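Local coordinates for protein sortase B (Listeria monocytogenes serovar 1/2a, PDB 5JCV) that anchors surface proteins to the bacterial cell wall as a transpeptidase, cleaving their C-terminal sorting signal and transferring the protein to the wall through a thioester-bound enzyme intermediate, at residues D56-T60 / I125-F129; L93-F99 / E109-F113; F135-L139 / V154-I160. All blocks are in the same frame, centred on the assembly; numbering follows the deposited sequence.

Contact 1: residues D56-T60 / I125-F129; sequences DYRNT and IETEF
Arg58 and Thr127 bury the most surface where two loops of the sortase barrel meet, one following strand 53-55 and the other preceding helix 132-145. Residues 56-60 open with a type I beta turn from Asp56 to Asn59, closed by Asn59 N to Asp56 O at 3.0 Å; residues 125-129 are irregular apart from a 3-10 conformation at Ile125. The closest backbone approach is Arg58 CA to Thr127 CA, 7.5 Å, so side chains span the gap. Arg58 points toward the other loop (chi1 m, chi2 t, chi3 m), and its guanidinium holds the carbonyl of Ile125 in a fork: NH2 to Ile125 O 3.0 Å, NH1 to Ile125 O 3.1 Å, with that oxygen near the guanidinium plane. Asp56 (chi1 t) fixes the arginine from its own turn. Its OD1 accepts Arg58 N at 2.9 Å, making an Asx turn, and forms a salt bridge with Arg58 NE at 2.9 Å, while OD2 takes Arg58 NH2 at 3.0 Å. Thr127 (chi1 p) places OG1 over one guanidinium face, 3.1 Å from Arg58 NH1, at an angle too poor for a hydrogen bond. Its CG2 packs 3.7 Å from Asn59 ND2, an amide whose OD1 accepts from Ile69 N on strand 67-72. Tyr71 of that strand also hydrogen-bonds Asp56 OD2. Asp56 thus balances the charge of Arg58 and fixes its direction within the turn, and the same guanidinium, through NH1 and NH2, joins the loops by donating to the Ile125 carbonyl.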
ATOM      1  N   ASP A  56     -14.736  -4.541  -0.188  1.00 47.70           N
ATOM      2  CA  ASP A  56     -15.311  -5.857  -0.011  1.00 49.00           C
ATOM      3  C   ASP A  56     -14.196  -6.848   0.219  1.00 51.80           C
ATOM      4  O   ASP A  56     -13.236  -6.858  -0.521  1.00 55.32           O
ATOM      5  CB  ASP A  56     -16.082  -6.277  -1.274  1.00 49.41           C
ATOM      6  CG  ASP A  56     -16.946  -7.499  -1.053  1.00 53.73           C
ATOM      7  OD1 ASP A  56     -16.427  -8.617  -0.871  1.00 56.17           O
ATOM      8  OD2 ASP A  56     -18.183  -7.346  -1.061  1.00 58.13           O
ATOM      9  N   TYR A  57     -14.349  -7.711   1.212  1.00 55.23           N
ATOM     10  CA  TYR A  57     -13.308  -8.671   1.579  1.00 55.24           C
ATOM     11  C   TYR A  57     -12.954  -9.651   0.470  1.00 57.69           C
ATOM     12  O   TYR A  57     -11.863 -10.242   0.485  1.00 60.14           O
ATOM     13  CB  TYR A  57     -13.734  -9.477   2.796  1.00 58.66           C
ATOM     14  CG  TYR A  57     -14.687 -10.650   2.489  1.00 61.22           C
ATOM     15  CD1 TYR A  57     -14.205 -11.940   2.146  1.00 63.76           C
ATOM     16  CD2 TYR A  57     -16.065 -10.485   2.608  1.00 62.01           C
ATOM     17  CE1 TYR A  57     -15.103 -12.998   1.918  1.00 62.35           C
ATOM     18  CE2 TYR A  57     -16.944 -11.523   2.385  1.00 60.25           C
ATOM     19  CZ  TYR A  57     -16.476 -12.772   2.035  1.00 63.81           C
ATOM     20  OH  TYR A  57     -17.433 -13.760   1.815  1.00 60.87           O
ATOM     21  N   ARG A  58     -13.874  -9.867  -0.463  1.00 57.08           N
ATOM     22  CA  ARG A  58     -13.585 -10.717  -1.619  1.00 58.74           C
ATOM     23  C   ARG A  58     -12.646 -10.101  -2.668  1.00 58.93           C
ATOM     24  O   ARG A  58     -12.205 -10.814  -3.553  1.00 59.05           O
ATOM     25  CB  ARG A  58     -14.891 -11.111  -2.310  1.00 59.52           C
ATOM     26  CG  ARG A  58     -15.813 -11.981  -1.459  1.00 62.97           C
ATOM     27  CD  ARG A  58     -17.184 -12.128  -2.120  1.00 65.52           C
ATOM     28  NE  ARG A  58     -17.870 -10.827  -2.180  1.00 66.26           N
ATOM     29  CZ  ARG A  58     -18.896 -10.513  -2.980  1.00 64.87           C
ATOM     30  NH1 ARG A  58     -19.405 -11.382  -3.834  1.00 61.66           N
ATOM     31  NH2 ARG A  58     -19.422  -9.286  -2.933  1.00 64.68           N
ATOM     32  N   ASN A  59     -12.376  -8.795  -2.610  1.00 55.73           N
ATOM     33  CA  ASN A  59     -11.581  -8.134  -3.660  1.00 59.17           C
ATOM     34  C   ASN A  59     -10.178  -7.939  -3.174  1.00 63.71           C
ATOM     35  O   ASN A  59      -9.919  -7.035  -2.359  1.00 66.38           O
ATOM     36  CB  ASN A  59     -12.130  -6.765  -4.055  1.00 55.53           C
ATOM     37  CG  ASN A  59     -13.556  -6.823  -4.550  1.00 57.25           C
ATOM     38  OD1 ASN A  59     -14.378  -6.056  -4.102  1.00 60.40           O
ATOM     39  ND2 ASN A  59     -13.846  -7.701  -5.487  1.00 60.74           N
ATOM     40  N   THR A  60      -9.289  -8.798  -3.671  1.00 67.99           N
ATOM     41  CA  THR A  60      -7.872  -8.851  -3.256  1.00 69.00           C
ATOM     42  C   THR A  60      -6.897  -8.863  -4.430  1.00 66.00           C
ATOM     43  O   THR A  60      -5.749  -9.101  -4.228  1.00 66.19           O
ATOM     44  CB  THR A  60      -7.635 -10.104  -2.440  1.00 68.67           C
ATOM     45  OG1 THR A  60      -8.136 -11.210  -3.197  1.00 71.72           O
ATOM     46  CG2 THR A  60      -8.409 -10.014  -1.120  1.00 67.76           C
ATOM     47  N   ILE A 125     -23.759  -7.243  -6.792  1.00 49.99           N
ATOM     48  CA  ILE A 125     -22.667  -7.558  -5.868  1.00 52.39           C
ATOM     49  C   ILE A 125     -21.852  -8.792  -6.292  1.00 57.62           C
ATOM     50  O   ILE A 125     -21.008  -9.263  -5.510  1.00 55.51           O
ATOM     51  CB  ILE A 125     -23.149  -7.780  -4.425  1.00 53.11           C
ATOM     52  CG1 ILE A 125     -23.818  -9.168  -4.265  1.00 61.35           C
ATOM     53  CG2 ILE A 125     -24.035  -6.643  -3.998  1.00 55.12           C
ATOM     54  CD1 ILE A 125     -24.158  -9.566  -2.839  1.00 63.64           C
ATOM     55  N   GLU A 126     -22.131  -9.348  -7.470  1.00 58.01           N
ATOM     56  CA  GLU A 126     -21.326 -10.452  -7.991  1.00 61.62           C
ATOM     57  C   GLU A 126     -19.890 -10.016  -8.214  1.00 59.49           C
ATOM     58  O   GLU A 126     -19.623  -8.949  -8.822  1.00 57.65           O
ATOM     59  CB  GLU A 126     -21.908 -10.955  -9.291  1.00 69.35           C
ATOM     60  CG  GLU A 126     -21.289 -12.251  -9.760  1.00 85.36           C
ATOM     61  CD  GLU A 126     -22.123 -12.904 -10.834  1.00 96.59           C
ATOM     62  OE1 GLU A 126     -23.361 -12.696 -10.816  1.00103.92           O
ATOM     63  OE2 GLU A 126     -21.540 -13.610 -11.686  1.00104.66           O
ATOM     64  N   THR A 127     -18.965 -10.808  -7.676  1.00 59.14           N
ATOM     65  CA  THR A 127     -17.537 -10.632  -7.938  1.00 61.52           C
ATOM     66  C   THR A 127     -16.868 -11.739  -8.768  1.00 66.54           C
ATOM     67  O   THR A 127     -15.725 -11.568  -9.189  1.00 65.49           O
ATOM     68  CB  THR A 127     -16.741 -10.430  -6.633  1.00 63.75           C
ATOM     69  OG1 THR A 127     -16.941 -11.538  -5.743  1.00 62.60           O
ATOM     70  CG2 THR A 127     -17.193  -9.146  -5.956  1.00 66.10           C
ATOM     71  N   GLU A 128     -17.565 -12.837  -9.032  1.00 69.69           N
ATOM     72  CA  GLU A 128     -16.972 -14.002  -9.676  1.00 77.14           C
ATOM     73  C   GLU A 128     -17.640 -14.229 -11.027  1.00 76.52           C
ATOM     74  O   GLU A 128     -18.860 -14.278 -11.132  1.00 75.41           O
ATOM     75  CB  GLU A 128     -17.114 -15.232  -8.770  1.00 88.49           C
ATOM     76  CG  GLU A 128     -16.088 -15.280  -7.635  1.00 96.25           C
ATOM     77  CD  GLU A 128     -16.638 -15.892  -6.341  1.00107.74           C
ATOM     78  OE1 GLU A 128     -17.125 -17.051  -6.374  1.00108.86           O
ATOM     79  OE2 GLU A 128     -16.577 -15.210  -5.279  1.00109.87           O
ATOM     80  N   PHE A 129     -16.824 -14.312 -12.072  1.00 81.38           N
ATOM     81  CA  PHE A 129     -17.321 -14.426 -13.446  1.00 83.52           C
ATOM     82  C   PHE A 129     -16.523 -15.516 -14.181  1.00 91.84           C
ATOM     83  O   PHE A 129     -15.453 -15.209 -14.708  1.00 81.79           O
ATOM     84  CB  PHE A 129     -17.190 -13.070 -14.151  1.00 76.89           C
ATOM     85  CG  PHE A 129     -17.918 -11.965 -13.438  1.00 72.89           C
ATOM     86  CD1 PHE A 129     -19.295 -11.807 -13.602  1.00 71.48           C
ATOM     87  CD2 PHE A 129     -17.247 -11.128 -12.551  1.00 70.31           C
ATOM     88  CE1 PHE A 129     -19.988 -10.822 -12.912  1.00 66.00           C
ATOM     89  CE2 PHE A 129     -17.935 -10.134 -11.858  1.00 66.93           C
ATOM     90  CZ  PHE A 129     -19.305  -9.983 -12.043  1.00 65.11           C
TER

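Contact 2: residues L93-F99 / E109-F113; sequences LVAHPTF and EVEIF
Strands 98-102 and 107-118 form an antiparallel beta hairpin at one end of the strand order of the sortase barrel, and helix 90-95 leads into it. Leu93 lies on that helix, with His96 N bonded to Leu93 O at 3.0 Å; His96 and Pro97 then bring the chain into strand conformation. Thr98 faces Glu111 as a non-hydrogen-bonded pair (CA to CA 4.6 Å), and Phe99 faces Val110 as a hydrogen-bonded pair (5.3 Å between CA atoms). Three backbone bonds set this register: Ile112 N to Pro97 O 2.9 Å, Phe99 N to Val110 O 3.0 Å and Val110 N to Phe99 O 2.7 Å. Phe99 and Val110 share one face of the sheet, turned to Leu163 and Ile161 of strand 160-165. There Phe99 (chi1 p, chi2 93°) turns one ring face to Val110 (chi1 t) in a CH-pi contact, Val110 CB 3.8 Å from the ring centroid and 15° off the normal. Ile112 (chi1 m, chi2 t) meets the edge of that ring, its CD1 4.0 Å from Phe99 CD2, and reaches back to the helix through CG2, 4.0 Å from Leu93 CD1. Thr98 and Glu111 occupy the other face, with Thr98 CG2 4.3 Å from Glu111 CG. One water bridges Thr98 OG1 (2.8 Å) and Glu109 OE2 (2.7 Å); another donates to Pro97 O at 2.5 Å and to Ile112 O at 2.7 Å.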
ATOM      1  N   LEU A  93     -24.154  14.672 -12.239  1.00 56.86           N
ATOM      2  CA  LEU A  93     -23.475  13.596 -12.949  1.00 62.01           C
ATOM      3  C   LEU A  93     -22.741  14.128 -14.174  1.00 66.23           C
ATOM      4  O   LEU A  93     -21.595  13.749 -14.432  1.00 70.74           O
ATOM      5  CB  LEU A  93     -24.472  12.517 -13.376  1.00 64.22           C
ATOM      6  CG  LEU A  93     -23.955  11.515 -14.416  1.00 66.01           C
ATOM      7  CD1 LEU A  93     -22.900  10.602 -13.840  1.00 64.17           C
ATOM      8  CD2 LEU A  93     -25.097  10.693 -14.988  1.00 69.24           C
ATOM      9  N   VAL A  94     -23.391  15.012 -14.917  1.00 70.64           N
ATOM     10  CA  VAL A  94     -22.761  15.591 -16.098  1.00 73.30           C
ATOM     11  C   VAL A  94     -21.486  16.342 -15.689  1.00 68.61           C
ATOM     12  O   VAL A  94     -20.424  16.187 -16.297  1.00 68.97           O
ATOM     13  CB  VAL A  94     -23.721  16.541 -16.852  1.00 80.22           C
ATOM     14  CG1 VAL A  94     -22.981  17.303 -17.959  1.00 80.50           C
ATOM     15  CG2 VAL A  94     -24.891  15.757 -17.433  1.00 81.47           C
ATOM     16  N   ALA A  95     -21.603  17.152 -14.653  1.00 61.26           N
ATOM     17  CA  ALA A  95     -20.451  17.840 -14.101  1.00 59.26           C
ATOM     18  C   ALA A  95     -19.440  16.902 -13.368  1.00 60.11           C
ATOM     19  O   ALA A  95     -18.347  17.328 -13.027  1.00 60.75           O
ATOM     20  CB  ALA A  95     -20.924  18.953 -13.175  1.00 57.25           C
ATOM     21  N   HIS A  96     -19.772  15.646 -13.095  1.00 57.14           N
ATOM     22  CA  HIS A  96     -18.801  14.789 -12.382  1.00 57.72           C
ATOM     23  C   HIS A  96     -18.775  13.382 -12.950  1.00 55.41           C
ATOM     24  O   HIS A  96     -18.954  12.424 -12.236  1.00 55.58           O
ATOM     25  CB  HIS A  96     -19.102  14.760 -10.877  1.00 59.01           C
ATOM     26  CG  HIS A  96     -19.117  16.111 -10.243  1.00 57.74           C
ATOM     27  ND1 HIS A  96     -20.239  16.914 -10.224  1.00 59.85           N
ATOM     28  CD2 HIS A  96     -18.140  16.810  -9.620  1.00 61.30           C
ATOM     29  CE1 HIS A  96     -19.952  18.051  -9.611  1.00 60.57           C
ATOM     30  NE2 HIS A  96     -18.682  18.012  -9.238  1.00 59.69           N
ATOM     31  N   PRO A  97     -18.475  13.258 -14.246  1.00 56.23           N
ATOM     32  CA  PRO A  97     -18.433  11.939 -14.872  1.00 56.24           C
ATOM     33  C   PRO A  97     -17.362  10.978 -14.311  1.00 52.95           C
ATOM     34  O   PRO A  97     -17.363   9.798 -14.662  1.00 49.46           O
ATOM     35  CB  PRO A  97     -18.165  12.274 -16.361  1.00 59.01           C
ATOM     36  CG  PRO A  97     -17.406  13.576 -16.342  1.00 58.96           C
ATOM     37  CD  PRO A  97     -17.808  14.299 -15.064  1.00 58.34           C
ATOM     38  N   THR A  98     -16.454  11.449 -13.450  1.00 51.34           N
ATOM     39  CA  THR A  98     -15.388  10.578 -12.929  1.00 52.09           C
ATOM     40  C   THR A  98     -15.063  10.841 -11.474  1.00 50.96           C
ATOM     41  O   THR A  98     -15.254  11.950 -10.952  1.00 49.91           O
ATOM     42  CB  THR A  98     -14.010  10.778 -13.688  1.00 56.53           C
ATOM     43  OG1 THR A  98     -13.412  12.016 -13.274  1.00 52.44           O
ATOM     44  CG2 THR A  98     -14.180  10.798 -15.207  1.00 55.31           C
ATOM     45  N   PHE A  99     -14.490   9.837 -10.829  1.00 51.63           N
ATOM     46  CA  PHE A  99     -13.893  10.040  -9.518  1.00 52.06           C
ATOM     47  C   PHE A  99     -12.524   9.364  -9.459  1.00 54.17           C
ATOM     48  O   PHE A  99     -12.144   8.646 -10.392  1.00 51.26           O
ATOM     49  CB  PHE A  99     -14.827   9.547  -8.404  1.00 51.04           C
ATOM     50  CG  PHE A  99     -15.116   8.084  -8.430  1.00 50.01           C
ATOM     51  CD1 PHE A  99     -14.358   7.197  -7.687  1.00 52.44           C
ATOM     52  CD2 PHE A  99     -16.172   7.585  -9.175  1.00 52.74           C
ATOM     53  CE1 PHE A  99     -14.618   5.845  -7.730  1.00 52.59           C
ATOM     54  CE2 PHE A  99     -16.452   6.229  -9.202  1.00 52.75           C
ATOM     55  CZ  PHE A  99     -15.680   5.353  -8.481  1.00 53.32           C
ATOM     56  N   GLU A 109      -8.614   7.078 -12.467  1.00 64.77           N
ATOM     57  CA  GLU A 109      -9.731   7.999 -12.663  1.00 70.27           C
ATOM     58  C   GLU A 109     -10.921   7.265 -13.278  1.00 70.00           C
ATOM     59  O   GLU A 109     -11.004   7.049 -14.489  1.00 68.90           O
ATOM     60  CB  GLU A 109      -9.365   9.196 -13.522  1.00 73.33           C
ATOM     61  CG  GLU A 109      -9.854  10.520 -12.932  1.00 77.16           C
ATOM     62  CD  GLU A 109      -8.967  10.973 -11.776  1.00 81.08           C
ATOM     63  OE1 GLU A 109      -7.885  10.362 -11.577  1.00 80.20           O
ATOM     64  OE2 GLU A 109      -9.331  11.938 -11.075  1.00 85.97           O
ATOM     65  N   VAL A 110     -11.866   6.929 -12.419  1.00 64.88           N
ATOM     66  CA  VAL A 110     -12.926   6.016 -12.767  1.00 59.58           C
ATOM     67  C   VAL A 110     -14.002   6.767 -13.516  1.00 58.28           C
ATOM     68  O   VAL A 110     -14.431   7.831 -13.078  1.00 59.16           O
ATOM     69  CB  VAL A 110     -13.537   5.409 -11.497  1.00 60.79           C
ATOM     70  CG1 VAL A 110     -14.603   4.398 -11.884  1.00 61.72           C
ATOM     71  CG2 VAL A 110     -12.462   4.732 -10.635  1.00 58.59           C
ATOM     72  N   GLU A 111     -14.453   6.175 -14.613  1.00 56.27           N
ATOM     73  CA  GLU A 111     -15.439   6.749 -15.497  1.00 58.73           C
ATOM     74  C   GLU A 111     -16.817   6.109 -15.247  1.00 60.75           C
ATOM     75  O   GLU A 111     -17.084   4.953 -15.646  1.00 55.95           O
ATOM     76  CB  GLU A 111     -14.996   6.497 -16.949  1.00 62.74           C
ATOM     77  CG  GLU A 111     -15.339   7.619 -17.891  1.00 69.86           C
ATOM     78  CD  GLU A 111     -14.976   7.360 -19.357  1.00 73.21           C
ATOM     79  OE1 GLU A 111     -14.089   6.514 -19.681  1.00 70.23           O
ATOM     80  OE2 GLU A 111     -15.602   8.058 -20.202  1.00 75.43           O
ATOM     81  N   ILE A 112     -17.705   6.869 -14.620  1.00 56.06           N
ATOM     82  CA  ILE A 112     -19.016   6.366 -14.247  1.00 55.16           C
ATOM     83  C   ILE A 112     -19.881   6.049 -15.471  1.00 55.71           C
ATOM     84  O   ILE A 112     -20.021   6.862 -16.384  1.00 57.19           O
ATOM     85  CB  ILE A 112     -19.748   7.399 -13.368  1.00 53.41           C
ATOM     86  CG1 ILE A 112     -19.056   7.514 -12.010  1.00 52.76           C
ATOM     87  CG2 ILE A 112     -21.204   7.001 -13.174  1.00 53.61           C
ATOM     88  CD1 ILE A 112     -19.314   8.837 -11.309  1.00 52.26           C
ATOM     89  N   PHE A 113     -20.469   4.865 -15.472  1.00 56.56           N
ATOM     90  CA  PHE A 113     -21.347   4.435 -16.546  1.00 56.76           C
ATOM     91  C   PHE A 113     -22.748   3.952 -16.097  1.00 58.08           C
ATOM     92  O   PHE A 113     -23.646   3.820 -16.934  1.00 57.62           O
ATOM     93  CB  PHE A 113     -20.660   3.355 -17.356  1.00 59.05           C
ATOM     94  CG  PHE A 113     -20.559   2.028 -16.652  1.00 61.01           C
ATOM     95  CD1 PHE A 113     -21.558   1.084 -16.786  1.00 61.13           C
ATOM     96  CD2 PHE A 113     -19.449   1.708 -15.902  1.00 59.00           C
ATOM     97  CE1 PHE A 113     -21.468  -0.132 -16.142  1.00 59.05           C
ATOM     98  CE2 PHE A 113     -19.353   0.489 -15.269  1.00 59.21           C
ATOM     99  CZ  PHE A 113     -20.364  -0.426 -15.387  1.00 58.06           C
TER
HETATM  100  O   HOH W   1     -18.837   9.227 -16.563  1.00 48.09           O
HETATM  101  O   HOH W   2     -11.975  12.373 -10.875  1.00 61.66           O

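Contact 3: residues F135-L139 / V154-I160; sequences FEDYL and VSGKDRI
In this sortase barrel, helix 132-145 packs on the loop that brings the chain back into strand 160-165, a helix-to-strand connection. Residues 135-139 are helical, with Leu139 N to Phe135 O at 3.0 Å. The loop folds as a type I beta turn from Ser155 to Asp158, closed by Asp158 N to Ser155 O at 2.7 Å. Side chains brace it: Asp158 OD2 accepts Ser155 N at 2.6 Å, and Ser155 OG accepts Lys157 N at 3.2 Å in an ST turn. Backbones come closest at Glu136 and Gly156, 4.5 Å between CA atoms, where a CB on Gly156 would lie tight against Glu136 CB. No hydrogen bond crosses the interface; the apolar contacts centre on Ile160 (chi1 p, chi2 t). Its CG2 lies 4.1 Å from Phe135 CZ, and its CD1 lies 3.9 Å from Tyr138 CE2 and 4.4 Å from Leu139 CD2. Leu139 (chi1 m, chi2 t) also sets CD1 4.0 Å from Val154 CG2. Among aromatic-to-carbonyl approaches, Phe135 (chi1 t) places CD2 3.5 Å from Gly156 O, near the ring plane, and CE2 3.2 Å from Asp158 O; Lys66 NZ hydrogen-bonds both of these oxygens.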
ATOM      1  N   PHE A 135     -19.322 -11.751 -17.514  1.00 89.63           N
ATOM      2  CA  PHE A 135     -19.194 -10.354 -17.193  1.00 82.42           C
ATOM      3  C   PHE A 135     -19.916  -9.436 -18.183  1.00 85.04           C
ATOM      4  O   PHE A 135     -20.331  -8.329 -17.821  1.00 78.10           O
ATOM      5  CB  PHE A 135     -17.732  -9.993 -17.103  1.00 75.38           C
ATOM      6  CG  PHE A 135     -17.486  -8.673 -16.469  1.00 77.70           C
ATOM      7  CD1 PHE A 135     -18.010  -8.394 -15.204  1.00 75.40           C
ATOM      8  CD2 PHE A 135     -16.741  -7.689 -17.128  1.00 75.28           C
ATOM      9  CE1 PHE A 135     -17.794  -7.176 -14.619  1.00 73.19           C
ATOM     10  CE2 PHE A 135     -16.516  -6.465 -16.540  1.00 74.30           C
ATOM     11  CZ  PHE A 135     -17.035  -6.211 -15.277  1.00 73.78           C
ATOM     12  N   GLU A 136     -20.080  -9.890 -19.424  1.00 84.96           N
ATOM     13  CA  GLU A 136     -20.830  -9.115 -20.409  1.00 88.51           C
ATOM     14  C   GLU A 136     -22.339  -9.199 -20.161  1.00 83.78           C
ATOM     15  O   GLU A 136     -23.056  -8.224 -20.438  1.00 82.74           O
ATOM     16  CB  GLU A 136     -20.447  -9.532 -21.847  1.00 97.93           C
ATOM     17  CG  GLU A 136     -21.309  -8.968 -22.989  1.00104.60           C
ATOM     18  CD  GLU A 136     -21.373  -7.436 -23.092  1.00108.28           C
ATOM     19  OE1 GLU A 136     -20.589  -6.694 -22.443  1.00107.93           O
ATOM     20  OE2 GLU A 136     -22.236  -6.964 -23.866  1.00110.84           O
ATOM     21  N   ASP A 137     -22.809 -10.340 -19.638  1.00 82.91           N
ATOM     22  CA  ASP A 137     -24.208 -10.498 -19.197  1.00 81.79           C
ATOM     23  C   ASP A 137     -24.468  -9.574 -17.992  1.00 80.72           C
ATOM     24  O   ASP A 137     -25.506  -8.906 -17.922  1.00 84.06           O
ATOM     25  CB  ASP A 137     -24.535 -11.943 -18.751  1.00 84.18           C
ATOM     26  CG  ASP A 137     -24.115 -13.012 -19.761  1.00 88.50           C
ATOM     27  OD1 ASP A 137     -24.034 -12.745 -20.976  1.00 88.00           O
ATOM     28  OD2 ASP A 137     -23.867 -14.152 -19.325  1.00 90.86           O
ATOM     29  N   TYR A 138     -23.524  -9.572 -17.045  1.00 72.94           N
ATOM     30  CA  TYR A 138     -23.548  -8.669 -15.895  1.00 70.28           C
ATOM     31  C   TYR A 138     -23.668  -7.201 -16.334  1.00 69.13           C
ATOM     32  O   TYR A 138     -24.528  -6.460 -15.844  1.00 71.03           O
ATOM     33  CB  TYR A 138     -22.320  -8.905 -15.009  1.00 65.82           C
ATOM     34  CG  TYR A 138     -22.215  -7.988 -13.821  1.00 64.47           C
ATOM     35  CD1 TYR A 138     -22.643  -8.374 -12.565  1.00 62.03           C
ATOM     36  CD2 TYR A 138     -21.672  -6.735 -13.955  1.00 64.19           C
ATOM     37  CE1 TYR A 138     -22.544  -7.519 -11.480  1.00 63.22           C
ATOM     38  CE2 TYR A 138     -21.556  -5.881 -12.887  1.00 59.63           C
ATOM     39  CZ  TYR A 138     -22.002  -6.252 -11.652  1.00 62.76           C
ATOM     40  OH  TYR A 138     -21.874  -5.340 -10.611  1.00 54.79           O
ATOM     41  N   LEU A 139     -22.852  -6.794 -17.290  1.00 69.54           N
ATOM     42  CA  LEU A 139     -22.832  -5.396 -17.711  1.00 71.08           C
ATOM     43  C   LEU A 139     -24.115  -4.986 -18.388  1.00 73.54           C
ATOM     44  O   LEU A 139     -24.591  -3.871 -18.196  1.00 77.58           O
ATOM     45  CB  LEU A 139     -21.660  -5.123 -18.635  1.00 69.64           C
ATOM     46  CG  LEU A 139     -20.299  -5.230 -17.957  1.00 67.70           C
ATOM     47  CD1 LEU A 139     -19.186  -5.135 -18.997  1.00 69.46           C
ATOM     48  CD2 LEU A 139     -20.139  -4.174 -16.873  1.00 66.47           C
ATOM     49  N   VAL A 154     -18.755   0.132 -22.360  1.00 80.61           N
ATOM     50  CA  VAL A 154     -17.918  -0.713 -21.531  1.00 79.34           C
ATOM     51  C   VAL A 154     -18.197  -2.142 -21.992  1.00 80.60           C
ATOM     52  O   VAL A 154     -19.337  -2.492 -22.319  1.00 78.25           O
ATOM     53  CB  VAL A 154     -18.237  -0.491 -20.012  1.00 77.40           C
ATOM     54  CG1 VAL A 154     -19.734  -0.518 -19.769  1.00 80.87           C
ATOM     55  CG2 VAL A 154     -17.520  -1.477 -19.091  1.00 73.95           C
ATOM     56  N   SER A 155     -17.147  -2.952 -22.037  1.00 79.91           N
ATOM     57  CA  SER A 155     -17.231  -4.306 -22.544  1.00 82.27           C
ATOM     58  C   SER A 155     -16.733  -5.268 -21.491  1.00 77.75           C
ATOM     59  O   SER A 155     -16.050  -4.894 -20.541  1.00 76.89           O
ATOM     60  CB  SER A 155     -16.395  -4.476 -23.838  1.00 86.81           C
ATOM     61  OG  SER A 155     -14.991  -4.662 -23.589  1.00 83.74           O
ATOM     62  N   GLY A 156     -17.034  -6.530 -21.728  1.00 78.96           N
ATOM     63  CA  GLY A 156     -16.629  -7.616 -20.858  1.00 80.65           C
ATOM     64  C   GLY A 156     -15.142  -7.715 -20.672  1.00 81.70           C
ATOM     65  O   GLY A 156     -14.684  -8.462 -19.808  1.00 83.58           O
ATOM     66  N   LYS A 157     -14.399  -6.996 -21.512  1.00 84.02           N
ATOM     67  CA  LYS A 157     -12.952  -6.912 -21.415  1.00 85.76           C
ATOM     68  C   LYS A 157     -12.526  -5.855 -20.395  1.00 83.00           C
ATOM     69  O   LYS A 157     -11.443  -5.946 -19.826  1.00 78.90           O
ATOM     70  CB  LYS A 157     -12.351  -6.607 -22.798  1.00 94.28           C
ATOM     71  CG  LYS A 157     -12.713  -7.618 -23.888  1.00 96.81           C
ATOM     72  CD  LYS A 157     -11.851  -7.421 -25.123  1.00102.89           C
ATOM     73  CE  LYS A 157     -12.627  -7.615 -26.421  1.00105.42           C
ATOM     74  NZ  LYS A 157     -11.845  -7.082 -27.576  1.00107.84           N
ATOM     75  N   ASP A 158     -13.383  -4.868 -20.122  1.00 82.38           N
ATOM     76  CA  ASP A 158     -13.052  -3.857 -19.110  1.00 76.05           C
ATOM     77  C   ASP A 158     -13.150  -4.436 -17.714  1.00 72.15           C
ATOM     78  O   ASP A 158     -13.616  -5.567 -17.518  1.00 71.46           O
ATOM     79  CB  ASP A 158     -13.994  -2.668 -19.213  1.00 82.13           C
ATOM     80  CG  ASP A 158     -13.963  -2.019 -20.571  1.00 81.69           C
ATOM     81  OD1 ASP A 158     -12.866  -1.806 -21.085  1.00 82.51           O
ATOM     82  OD2 ASP A 158     -15.042  -1.739 -21.126  1.00 83.41           O
ATOM     83  N   ARG A 159     -12.721  -3.640 -16.745  1.00 69.57           N
ATOM     84  CA  ARG A 159     -12.920  -3.917 -15.324  1.00 67.34           C
ATOM     85  C   ARG A 159     -13.536  -2.707 -14.647  1.00 64.65           C
ATOM     86  O   ARG A 159     -13.294  -1.581 -15.065  1.00 59.66           O
ATOM     87  CB  ARG A 159     -11.596  -4.197 -14.647  1.00 64.16           C
ATOM     88  CG  ARG A 159     -11.035  -5.559 -14.944  1.00 66.38           C
ATOM     89  CD  ARG A 159      -9.753  -5.737 -14.131  1.00 68.60           C
ATOM     90  NE  ARG A 159      -8.928  -4.545 -14.341  1.00 74.98           N
ATOM     91  CZ  ARG A 159      -8.107  -4.369 -15.374  1.00 75.47           C
ATOM     92  NH1 ARG A 159      -7.934  -5.359 -16.262  1.00 67.19           N
ATOM     93  NH2 ARG A 159      -7.449  -3.206 -15.502  1.00 79.52           N
ATOM     94  N   ILE A 160     -14.296  -2.941 -13.575  1.00 60.88           N
ATOM     95  CA  ILE A 160     -15.075  -1.866 -12.936  1.00 57.76           C
ATOM     96  C   ILE A 160     -14.930  -1.741 -11.435  1.00 55.00           C
ATOM     97  O   ILE A 160     -14.357  -2.587 -10.756  1.00 55.87           O
ATOM     98  CB  ILE A 160     -16.574  -1.975 -13.235  1.00 57.62           C
ATOM     99  CG1 ILE A 160     -17.202  -3.123 -12.458  1.00 56.90           C
ATOM    100  CG2 ILE A 160     -16.823  -2.138 -14.727  1.00 59.30           C
ATOM    101  CD1 ILE A 160     -18.659  -3.330 -12.812  1.00 55.89           C
TER

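In the fold
Along the chain, contact 2 falls within the 64 residues separating the two segments of contact 1, and contact 3 opens only after contact 1 has closed. Contacts 1 and 2 lie on opposite sides of the chain's centre, with centres about 22 Å apart and nearest atoms about 10 Å apart. Contact 3 touches both. Its centre is about 14 Å from that of contact 1, where Phe129 sets its ring edge-to-face with Phe135 and Tyr138, and about 17 Å from that of contact 2, where Phe113 packs on Leu139, Val154 and Ile160. Helix 132-145 and its return loop thus connect the surface loops to hairpin strand 107-118 within the sortase domain, which makes up most of this N-terminally truncated membrane protein.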